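PDB 1RH1: colicin B from Escherichia coli, which kills Escherichia coli and closely related bacteria by forming channels in the cytoplasmic membrane, which depolarise it and dissipate the cell's energy. Local coordinates for residues V143-Q146 / L147-T151; Q296-E299 / A300-N303; G438-G441 / P442-L445. All blocks are in the same frame, centred on the assembly; numbering follows the deposited sequence.

Interaction 1. Residues V143-Q146 / L147-T151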
loop_
_atom_site.group_PDB
_atom_site.type_symbol
_atom_site.label_atom_id
_atom_site.label_comp_id
_atom_site.label_asym_id
_atom_site.label_seq_id
_atom_site.Cartn_x
_atom_site.Cartn_y
_atom_site.Cartn_z
ATOM N N VAL A 143 2.374 -23.711 10.831
ATOM C CA VAL A 143 0.988 -23.643 11.298
ATOM C C VAL A 143 0.118 -24.097 10.157
ATOM O O VAL A 143 0.354 -23.794 8.990
ATOM C CB VAL A 143 0.448 -22.242 11.636
ATOM C CG1 VAL A 143 -0.437 -22.390 12.855
ATOM C CG2 VAL A 143 1.559 -21.228 11.878
ATOM N N THR A 144 -0.945 -24.786 10.511
ATOM C CA THR A 144 -1.815 -25.369 9.520
ATOM C C THR A 144 -3.246 -24.939 9.714
ATOM O O THR A 144 -3.667 -24.598 10.818
ATOM C CB THR A 144 -1.511 -26.876 9.668
ATOM O OG1 THR A 144 -0.644 -27.048 8.559
ATOM C CG2 THR A 144 -2.635 -27.886 9.648
ATOM N N GLN A 145 -3.970 -24.877 8.598
ATOM C CA GLN A 145 -5.398 -24.583 8.575
ATOM C C GLN A 145 -6.127 -25.308 7.449
ATOM O O GLN A 145 -5.654 -25.345 6.311
ATOM C CB GLN A 145 -5.681 -23.125 8.349
ATOM C CG GLN A 145 -5.364 -22.115 9.409
ATOM C CD GLN A 145 -6.392 -22.044 10.507
ATOM O OE1 GLN A 145 -6.417 -22.887 11.391
ATOM N NE2 GLN A 145 -7.244 -21.026 10.483
ATOM N N GLN A 146 -7.306 -25.872 7.721
ATOM C CA GLN A 146 -8.163 -26.435 6.681
ATOM C C GLN A 146 -8.557 -25.375 5.634
ATOM O O GLN A 146 -8.644 -24.195 5.996
ATOM C CB GLN A 146 -9.402 -26.997 7.336
ATOM C CG GLN A 146 -9.144 -28.240 8.163
ATOM C CD GLN A 146 -10.287 -28.535 9.122
ATOM O OE1 GLN A 146 -10.881 -29.616 9.148
ATOM N NE2 GLN A 146 -10.598 -27.544 9.962
ATOM N N LEU A 147 -8.815 -25.739 4.355
ATOM C CA LEU A 147 -9.069 -24.761 3.296
ATOM C C LEU A 147 -10.120 -23.717 3.627
ATOM O O LEU A 147 -9.906 -22.502 3.541
ATOM C CB LEU A 147 -9.524 -25.423 2.008
ATOM C CG LEU A 147 -9.672 -24.449 0.833
ATOM C CD1 LEU A 147 -8.307 -24.115 0.292
ATOM C CD2 LEU A 147 -10.501 -25.048 -0.266
ATOM N N GLU A 148 -11.252 -24.259 4.067
ATOM C CA GLU A 148 -12.390 -23.458 4.424
ATOM C C GLU A 148 -12.126 -22.512 5.558
ATOM O O GLU A 148 -12.758 -21.471 5.526
ATOM C CB GLU A 148 -13.584 -24.345 4.775
ATOM C CG GLU A 148 -13.389 -25.569 5.672
ATOM C CD GLU A 148 -12.883 -26.868 5.014
ATOM O OE1 GLU A 148 -12.647 -27.834 5.754
ATOM O OE2 GLU A 148 -12.733 -26.936 3.783
ATOM N N GLN A 149 -11.227 -22.757 6.520
ATOM C CA GLN A 149 -10.959 -21.777 7.568
ATOM C C GLN A 149 -10.229 -20.539 7.074
ATOM O O GLN A 149 -10.269 -19.528 7.776
ATOM C CB GLN A 149 -10.106 -22.337 8.684
ATOM C CG GLN A 149 -10.737 -23.435 9.505
ATOM C CD GLN A 149 -9.768 -24.071 10.504
ATOM O OE1 GLN A 149 -8.929 -24.922 10.187
ATOM N NE2 GLN A 149 -9.905 -23.658 11.764
ATOM N N VAL A 150 -9.548 -20.548 5.912
ATOM C CA VAL A 150 -8.861 -19.346 5.420
ATOM C C VAL A 150 -9.487 -18.773 4.173
ATOM O O VAL A 150 -9.114 -17.671 3.775
ATOM C CB VAL A 150 -7.373 -19.584 5.079
ATOM C CG1 VAL A 150 -6.745 -20.166 6.302
ATOM C CG2 VAL A 150 -7.150 -20.544 3.938
ATOM N N THR A 151 -10.409 -19.509 3.535
ATOM C CA THR A 151 -11.065 -19.052 2.325
ATOM C C THR A 151 -12.386 -19.757 2.044
ATOM O O THR A 151 -12.568 -20.917 2.426
ATOM C CB THR A 151 -10.059 -19.238 1.176
ATOM O OG1 THR A 151 -10.668 -18.724 0.008
ATOM C CG2 THR A 151 -9.641 -20.675 0.985
#
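Gln149 folds back from the short, weakly bonded helix 147-150 onto Gln146, the last residue of strand 139-146, and its amide oxygen closes the turn between the two. Its CB lies 3.6 Å from Gln146 O, the same carbonyl that takes a weak bond from Gln149 N (3.0 Å). CG sits anti to the carbonyl carbon of Gln149 (chi1 -66°), and the chain then runs on extended, passing Gln146 NE2 at 4.1 Å from CG. That course delivers OE1 to two donors of one residue, three positions earlier. Gln146 N reaches Gln149 OE1 at 3.1 Å, slightly tilted from the carbonyl plane. Gln146 NE2 is also 3.1 Å from Gln149 OE1, and its N-H points almost straight at the oxygen (169°). This donor stands above the carbonyl plane of Gln149, not on a lone pair, while OE1 lies in the amide plane of Gln146; the two amides are 86° apart. Alongside, Val150 CG1 packs 3.8 Å from Gln145 CB, an apolar contact beside the polar one. The turn follows strand 139-146, which lies between 70-73 and 281-286 in a mixed sheet, antiparallel to both. Leu171 of strand 169-176 touches Gln145, and Thr151 OG1 bonds Pro166 O, while Pro280 and Leu158 pack against Leu147.

Interaction 2. Residues Q296-E299 / A300-N303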
loop_
_atom_site.group_PDB
_atom_site.type_symbol
_atom_site.label_atom_id
_atom_site.label_comp_id
_atom_site.label_asym_id
_atom_site.label_seq_id
_atom_site.Cartn_x
_atom_site.Cartn_y
_atom_site.Cartn_z
ATOM N N GLN A 296 16.943 -5.198 13.605
ATOM C CA GLN A 296 17.090 -4.920 12.182
ATOM C C GLN A 296 15.749 -4.741 11.511
ATOM O O GLN A 296 15.550 -3.789 10.752
ATOM C CB GLN A 296 17.742 -6.039 11.403
ATOM C CG GLN A 296 19.244 -6.126 11.260
ATOM C CD GLN A 296 19.570 -6.971 10.031
ATOM O OE1 GLN A 296 20.086 -8.089 10.118
ATOM N NE2 GLN A 296 19.245 -6.449 8.842
ATOM N N ARG A 297 14.864 -5.715 11.822
ATOM C CA ARG A 297 13.520 -5.759 11.270
ATOM C C ARG A 297 12.621 -4.712 11.895
ATOM O O ARG A 297 11.738 -4.205 11.204
ATOM C CB ARG A 297 12.861 -7.129 11.472
ATOM C CG ARG A 297 11.547 -7.223 10.696
ATOM C CD ARG A 297 10.984 -8.621 10.705
ATOM N NE ARG A 297 9.768 -8.716 9.906
ATOM C CZ ARG A 297 9.078 -9.856 9.827
ATOM N NH1 ARG A 297 9.449 -10.970 10.468
ATOM N NH2 ARG A 297 7.994 -9.881 9.073
ATOM N N GLN A 298 12.827 -4.353 13.166
ATOM C CA GLN A 298 11.996 -3.328 13.755
ATOM C C GLN A 298 12.265 -1.955 13.171
ATOM O O GLN A 298 11.334 -1.161 13.100
ATOM C CB GLN A 298 12.192 -3.254 15.247
ATOM C CG GLN A 298 11.039 -2.500 15.881
ATOM C CD GLN A 298 9.670 -3.031 15.469
ATOM O OE1 GLN A 298 9.138 -3.998 16.025
ATOM N NE2 GLN A 298 9.085 -2.389 14.460
ATOM N N GLU A 299 13.493 -1.652 12.715
ATOM C CA GLU A 299 13.744 -0.366 12.085
ATOM C C GLU A 299 13.262 -0.400 10.657
ATOM O O GLU A 299 12.770 0.607 10.154
ATOM C CB GLU A 299 15.229 -0.011 12.121
ATOM C CG GLU A 299 15.782 0.085 13.558
ATOM C CD GLU A 299 14.895 0.747 14.645
ATOM O OE1 GLU A 299 14.401 1.876 14.446
ATOM O OE2 GLU A 299 14.706 0.114 15.700
ATOM N N ALA A 300 13.344 -1.581 10.024
ATOM C CA ALA A 300 12.817 -1.782 8.682
ATOM C C ALA A 300 11.307 -1.523 8.675
ATOM O O ALA A 300 10.755 -0.939 7.738
ATOM C CB ALA A 300 13.088 -3.212 8.242
ATOM N N GLU A 301 10.698 -1.936 9.800
ATOM C CA GLU A 301 9.299 -1.746 10.090
ATOM C C GLU A 301 8.926 -0.302 10.301
ATOM O O GLU A 301 8.070 0.234 9.590
ATOM C CB GLU A 301 8.893 -2.475 11.334
ATOM C CG GLU A 301 8.570 -3.920 11.097
ATOM C CD GLU A 301 7.293 -4.191 10.325
ATOM O OE1 GLU A 301 6.954 -5.369 10.206
ATOM O OE2 GLU A 301 6.630 -3.256 9.862
ATOM N N ASN A 302 9.619 0.285 11.296
ATOM C CA ASN A 302 9.469 1.664 11.694
ATOM C C ASN A 302 9.664 2.555 10.503
ATOM O O ASN A 302 8.870 3.469 10.313
ATOM C CB ASN A 302 10.482 2.027 12.731
ATOM C CG ASN A 302 10.183 1.478 14.122
ATOM O OD1 ASN A 302 9.187 0.784 14.361
ATOM N ND2 ASN A 302 11.067 1.775 15.083
ATOM N N ASN A 303 10.652 2.278 9.656
ATOM C CA ASN A 303 10.851 3.069 8.458
ATOM C C ASN A 303 9.791 2.870 7.400
ATOM O O ASN A 303 9.389 3.868 6.818
ATOM C CB ASN A 303 12.187 2.762 7.823
ATOM C CG ASN A 303 13.399 3.343 8.536
ATOM O OD1 ASN A 303 14.501 3.055 8.080
ATOM N ND2 ASN A 303 13.305 4.145 9.613
#
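Gln298 and Asn302, one turn apart on the long continuous alpha-helix 291-340, hold their amides only 28° from parallel, whereas the carboxylate of Glu299 stands almost at right angles (89°) to the amide of Asn302. The helix itself is built by i to i+4 backbone bonds such as Asn302 N to Gln298 O (2.9 Å) and Asn303 N to Glu299 O (2.7 Å). The amide of Asn302 meets two side chains of the preceding turn, Gln298 and Glu299. Gln298 has its CG anti to the backbone N (chi1 -163°) and bends at the next bond, which brings NE2 forward along the helix, toward its C-terminal end, to Asn302 OD1 at 3.2 Å in a weak bond; Gln298 OE1 is taken by Gly178 N. Glu299 runs beside Asn302, pointing the same way, and its OE1 receives a long, weak bond from Asn302 ND2 (3.4 Å). Arg297 and Glu301 lie on the buried flank: NE and OE1 are 4.4 Å apart, with the oxygen well out of the guanidinium plane, and their main partners are Asp173 and Thr260 O for the arginine and Tyr259 N for the glutamate. Trp22, within the TonB box, touches Gln296, Arg297 and Ala300, so this turn of the helix backs the strand 20-22. Gln298 NE2 also comes within 3.1 Å of Glu301 CB, three residues on.

Interaction 3. Residues G438-G441 / P442-L445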
loop_
_atom_site.group_PDB
_atom_site.type_symbol
_atom_site.label_atom_id
_atom_site.label_comp_id
_atom_site.label_asym_id
_atom_site.label_seq_id
_atom_site.Cartn_x
_atom_site.Cartn_y
_atom_site.Cartn_z
ATOM N N GLY A 438 1.610 45.726 -16.709
ATOM C CA GLY A 438 1.515 44.856 -17.871
ATOM C C GLY A 438 2.673 43.870 -17.901
ATOM O O GLY A 438 2.976 43.295 -18.957
ATOM N N ASN A 439 3.316 43.701 -16.726
ATOM C CA ASN A 439 4.415 42.783 -16.536
ATOM C C ASN A 439 3.986 41.647 -15.630
ATOM O O ASN A 439 4.025 41.734 -14.398
ATOM C CB ASN A 439 5.581 43.537 -15.931
ATOM C CG ASN A 439 6.889 42.770 -15.786
ATOM O OD1 ASN A 439 6.918 41.558 -15.623
ATOM N ND2 ASN A 439 8.030 43.444 -15.819
ATOM N N TRP A 440 3.603 40.539 -16.264
ATOM C CA TRP A 440 3.200 39.363 -15.504
ATOM C C TRP A 440 4.355 38.443 -15.143
ATOM O O TRP A 440 4.170 37.363 -14.584
ATOM C CB TRP A 440 2.144 38.604 -16.297
ATOM C CG TRP A 440 0.917 39.480 -16.465
ATOM C CD1 TRP A 440 0.700 40.143 -17.634
ATOM C CD2 TRP A 440 -0.032 39.754 -15.522
ATOM N NE1 TRP A 440 -0.381 40.852 -17.454
ATOM C CE2 TRP A 440 -0.845 40.645 -16.216
ATOM C CE3 TRP A 440 -0.343 39.397 -14.217
ATOM C CZ2 TRP A 440 -1.981 41.199 -15.630
ATOM C CZ3 TRP A 440 -1.479 39.942 -13.623
ATOM C CH2 TRP A 440 -2.290 40.837 -14.326
ATOM N N GLY A 441 5.571 38.889 -15.449
ATOM C CA GLY A 441 6.792 38.175 -15.135
ATOM C C GLY A 441 6.932 37.906 -13.644
ATOM O O GLY A 441 7.023 36.744 -13.283
ATOM N N PRO A 442 6.917 38.859 -12.714
ATOM C CA PRO A 442 6.892 38.608 -11.279
ATOM C C PRO A 442 5.840 37.644 -10.772
ATOM O O PRO A 442 6.090 36.902 -9.824
ATOM C CB PRO A 442 6.765 39.979 -10.684
ATOM C CG PRO A 442 6.294 40.834 -11.838
ATOM C CD PRO A 442 7.111 40.270 -12.960
ATOM N N LEU A 443 4.678 37.624 -11.427
ATOM C CA LEU A 443 3.622 36.706 -11.047
ATOM C C LEU A 443 3.957 35.305 -11.479
ATOM O O LEU A 443 3.851 34.408 -10.645
ATOM C CB LEU A 443 2.280 37.017 -11.696
ATOM C CG LEU A 443 0.951 36.857 -10.960
ATOM C CD1 LEU A 443 -0.055 36.417 -11.980
ATOM C CD2 LEU A 443 0.995 35.828 -9.856
ATOM N N MET A 444 4.329 35.100 -12.745
ATOM C CA MET A 444 4.553 33.752 -13.241
ATOM C C MET A 444 5.816 33.138 -12.684
ATOM O O MET A 444 5.908 31.945 -12.432
ATOM C CB MET A 444 4.589 33.789 -14.761
ATOM C CG MET A 444 3.280 34.396 -15.328
ATOM S SD MET A 444 1.735 33.700 -14.693
ATOM C CE MET A 444 1.338 32.708 -16.078
ATOM N N LEU A 445 6.756 33.998 -12.348
ATOM C CA LEU A 445 8.039 33.606 -11.797
ATOM C C LEU A 445 7.958 33.164 -10.343
ATOM O O LEU A 445 8.669 32.270 -9.911
ATOM C CB LEU A 445 8.970 34.801 -11.988
ATOM C CG LEU A 445 10.491 34.733 -11.948
ATOM C CD1 LEU A 445 11.022 33.630 -12.850
ATOM C CD2 LEU A 445 11.021 36.115 -12.357
#
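This is a helix start: the loop residues 438-440, which follow helix 420-435 in the pore-forming domain, lead into helix 441-452 with Trp440 at the N-cap position. Asn439, just before the cap, makes an Asx turn. With its CG anti to the backbone N (chi1 -174°), the side chain swings forward and its OD1 accepts the N-H of Gly441 at 3.0 Å, the donor lying in the carbonyl plane. The same oxygen also meets the proline ring, with Asn439 OD1 only 3.0 Å from Pro442 CD, the two side chains crossing at about a right angle. A proline in the first turn costs the helix no backbone bond, since N-H groups there have no carbonyl of a preceding turn to reach. Trp440 O opens the regular bonding: Met444 N donates to it at 2.9 Å, almost straight (164°), and Leu443 N adds a weak bond. Gly441 O is in turn held by Leu445 N at 2.9 Å. Leu443 CD1 comes to the edge of the indole near the ring plane, 3.7 Å from Trp440 CE3, the two side chains lying side by side and pointing the same way, while Met444 CG sits 3.2 Å from Trp440 O. The indole meets Tyr435 edge-to-face and, with Met444, lies against Ile373 of helix 366-376, whereas Leu443 and Pro442 pack on helix 420-435 and Phe496 touches Met444.

Overall arrangement
The three contacts follow one another along the chain without touching. Interactions 1 and 2 are the closest pair; their centres are 30 Å apart and their nearest atoms about 13 Å. Strand 169-176 touches side chains of both: Leu171 lies on the strand end of interaction 1, and Asp173 and Met175 on the helix of interaction 2. That helix, 291-340, runs on from beside the TonB box towards the pore-forming domain, where interaction 3 lies with its centre 48 Å from that of interaction 2. Interactions 1 and 3 are on opposite sides of the chain's centre, 66 Å apart between centres.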